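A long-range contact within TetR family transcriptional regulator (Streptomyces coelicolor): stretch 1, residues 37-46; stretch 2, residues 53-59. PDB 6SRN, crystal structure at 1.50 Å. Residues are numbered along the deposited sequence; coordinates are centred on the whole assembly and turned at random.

Stretch 1 37-46: AASEIFASRG
Stretch 2, residues 53-59: KDVAERV

Two helices that meet at a steep angle commonly pack through small and aliphatic residues on their buried side and set charged side chains along the more exposed flank. The pair formed by residues 37-46 and 53-59 of this TetR family regulator illustrates the principle. Both stretches are helical, with phi near -60° and psi near -40° over most of their length and i to i+4 backbone hydrogen bonds such as Ile 41 N to Ala 37 O (3.1 Å). Toward the end of the first stretch the backbone departs from these values, Arg 45 lying at -116/-14 and Gly 46 at 76/176, a positive phi that favours glycine. The N-to-C directions make an angle of 129°, and the axes approach to 9.1 Å. The register is set by Ala 38 CA, 5.4 Å from Val 55 CA, and Ala 37 CA, 5.9 Å from Val 59 CA.

Such close backbones suit alanine. Ala 37 points its CB toward the second helix, where it lies 3.6 Å from Arg 58 CG and 3.9 Å from Val 59 CB. Ala 38 is directed sideways, its CB 4.1 Å from Val 55 CG1. Val 55 (chi1 t) also offers CG2 to Ile 41 CD1 at 4.0 Å. Ile 41, in the extended mt rotamer, carries CD1 to the second backbone, 3.6 Å from Asp 54 O. The side chains of Ala 37, Ala 38, Ile 41, Val 55 and Val 59, all buried, form the apolar part of a contact that covers 443 Å² in all.

Along one side of it runs a polar network. Arg 58 gives up the most area, 100 Å², by folding its chain back: chi1 171° (t), then chi2 74° and chi3 56° (both p), with chi4 at 91°. Its NH1 donates a hydrogen bond to Glu 40 OE1 (2.9 Å, 142° at the hydrogen), part of a salt bridge, while Ile 41 CG1 covers one face of the guanidinium, 3.8 Å from Arg 58 NH2. Glu 40 reaches this position with chi1 m and chi2 t.

Arg 45, m at chi1 and t at chi2 and chi3, stretches out so that its NH1 forms a salt bridge with OD2 of Asp 54 (chi1 m) at 3.1 Å, the carboxylate oxygen lying at the guanidinium edge. One water reinforces the pair, accepting from Arg 45 NH1 (2.6 Å) and donating to Asp 54 OD2 (2.7 Å). Another links Ser 44 OG (2.8 Å) to Arg 58 NH2 (2.9 Å). The two arginines are neighbours, NH2 of Arg 45 standing 3.7 Å from NH2 of Arg 58, and each is paired with its own acidic partner across the interface, so the like charges do not stand unopposed.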

# COMPACT_ATOMS: atom_id res chain seq x y z
N ALA A 37 -23.98 -3.54 7.30
CA ALA A 37 -24.11 -2.24 7.95
C ALA A 37 -22.84 -1.80 8.64
O ALA A 37 -22.44 -0.64 8.51
CB ALA A 37 -25.27 -2.25 8.95
N ALA A 38 -22.20 -2.72 9.34
CA ALA A 38 -20.94 -2.42 9.97
C ALA A 38 -19.90 -2.01 8.93
O ALA A 38 -19.12 -1.10 9.15
CB ALA A 38 -20.45 -3.61 10.76
N SER A 39 -19.91 -2.70 7.82
CA SER A 39 -18.94 -2.42 6.75
C SER A 39 -19.13 -1.03 6.21
O SER A 39 -18.17 -0.33 5.93
CB SER A 39 -19.05 -3.45 5.66
OG SER A 39 -18.58 -4.72 6.13
N GLU A 40 -20.38 -0.67 5.97
CA GLU A 40 -20.67 0.66 5.46
C GLU A 40 -20.10 1.70 6.41
O GLU A 40 -19.49 2.66 5.96
CB GLU A 40 -22.19 0.84 5.28
CG GLU A 40 -22.76 0.01 4.13
CD GLU A 40 -24.28 -0.14 4.14
OE1 GLU A 40 -24.94 0.51 4.97
OE2 GLU A 40 -24.82 -0.90 3.30
N ILE A 41 -20.32 1.53 7.70
CA ILE A 41 -19.86 2.52 8.68
C ILE A 41 -18.33 2.54 8.85
O ILE A 41 -17.71 3.60 8.92
CB ILE A 41 -20.63 2.33 10.02
CG1 ILE A 41 -22.08 2.72 9.77
CG2 ILE A 41 -20.00 3.15 11.15
CD1 ILE A 41 -23.03 2.32 10.83
N PHE A 42 -17.74 1.37 8.90
CA PHE A 42 -16.28 1.32 9.00
C PHE A 42 -15.64 1.92 7.75
O PHE A 42 -14.62 2.59 7.84
CB PHE A 42 -15.75 -0.10 9.15
CG PHE A 42 -15.95 -0.74 10.52
CD1 PHE A 42 -15.62 -0.09 11.69
CD2 PHE A 42 -16.37 -2.07 10.58
CE1 PHE A 42 -15.76 -0.75 12.92
CE2 PHE A 42 -16.48 -2.75 11.79
CZ PHE A 42 -16.21 -2.07 12.94
N ALA A 43 -16.19 1.62 6.58
CA ALA A 43 -15.61 2.17 5.34
C ALA A 43 -15.65 3.69 5.28
O ALA A 43 -14.70 4.34 4.82
CB ALA A 43 -16.29 1.56 4.13
N SER A 44 -16.71 4.26 5.83
CA SER A 44 -16.90 5.68 5.74
C SER A 44 -16.24 6.43 6.88
O SER A 44 -15.75 7.54 6.64
CB SER A 44 -18.39 6.01 5.57
OG SER A 44 -19.14 5.64 6.65
N ARG A 45 -16.16 5.80 8.06
CA ARG A 45 -15.72 6.48 9.29
C ARG A 45 -14.44 5.97 9.92
O ARG A 45 -13.88 6.64 10.79
CB ARG A 45 -16.81 6.41 10.35
CG ARG A 45 -18.12 6.99 9.86
CD ARG A 45 -19.23 6.98 10.89
NE ARG A 45 -20.50 7.22 10.20
CZ ARG A 45 -21.71 7.04 10.73
NH1 ARG A 45 -21.84 6.64 11.98
NH2 ARG A 45 -22.80 7.29 10.00
N GLY A 46 -13.99 4.79 9.49
CA GLY A 46 -12.85 4.13 10.11
C GLY A 46 -13.26 3.50 11.43
O GLY A 46 -14.40 3.61 11.87
N LYS A 53 -23.26 1.37 18.58
CA LYS A 53 -24.54 2.09 18.63
C LYS A 53 -25.00 2.47 17.23
O LYS A 53 -26.17 2.32 16.89
CB LYS A 53 -24.41 3.34 19.50
CG LYS A 53 -25.65 4.22 19.52
CD LYS A 53 -25.44 5.48 20.33
CE LYS A 53 -26.57 6.46 20.08
NZ LYS A 53 -26.52 7.65 20.98
N ASP A 54 -24.08 2.94 16.40
CA ASP A 54 -24.46 3.43 15.09
C ASP A 54 -24.75 2.28 14.14
O ASP A 54 -25.65 2.39 13.32
CB ASP A 54 -23.40 4.37 14.55
CG ASP A 54 -23.48 5.76 15.18
OD1 ASP A 54 -24.47 6.09 15.89
OD2 ASP A 54 -22.53 6.51 14.97
N VAL A 55 -24.02 1.17 14.27
CA VAL A 55 -24.31 -0.05 13.52
C VAL A 55 -25.71 -0.60 13.86
O VAL A 55 -26.49 -0.91 12.96
CB VAL A 55 -23.23 -1.11 13.78
CG1 VAL A 55 -23.62 -2.43 13.10
CG2 VAL A 55 -21.85 -0.62 13.27
N ALA A 56 -26.02 -0.68 15.14
CA ALA A 56 -27.36 -1.12 15.59
C ALA A 56 -28.47 -0.24 15.01
O ALA A 56 -29.46 -0.75 14.47
CB ALA A 56 -27.39 -1.16 17.10
N GLU A 57 -28.27 1.07 15.05
CA GLU A 57 -29.27 2.00 14.49
C GLU A 57 -29.45 1.78 12.98
O GLU A 57 -30.58 1.79 12.48
CB GLU A 57 -28.85 3.44 14.74
CG GLU A 57 -29.89 4.48 14.32
CD GLU A 57 -29.26 5.81 13.95
OE1 GLU A 57 -28.07 6.03 14.29
OE2 GLU A 57 -29.95 6.63 13.30
N ARG A 58 -28.33 1.63 12.28
CA ARG A 58 -28.32 1.49 10.81
C ARG A 58 -29.08 0.23 10.44
O ARG A 58 -29.93 0.23 9.55
CB ARG A 58 -26.87 1.41 10.29
CG ARG A 58 -26.74 1.03 8.80
CD ARG A 58 -27.10 2.14 7.86
NE ARG A 58 -26.33 3.36 8.11
CZ ARG A 58 -25.17 3.69 7.53
NH1 ARG A 58 -24.56 2.89 6.66
NH2 ARG A 58 -24.60 4.84 7.86
N VAL A 59 -28.81 -0.84 11.18
CA VAL A 59 -29.33 -2.13 10.79
C VAL A 59 -30.72 -2.41 11.32
O VAL A 59 -31.40 -3.28 10.76
CB VAL A 59 -28.35 -3.26 11.12
CG1 VAL A 59 -28.43 -3.63 12.59
CG2 VAL A 59 -28.59 -4.46 10.20
O HOH W 1 -21.94 5.28 6.70
O HOH W 2 -20.34 5.53 13.80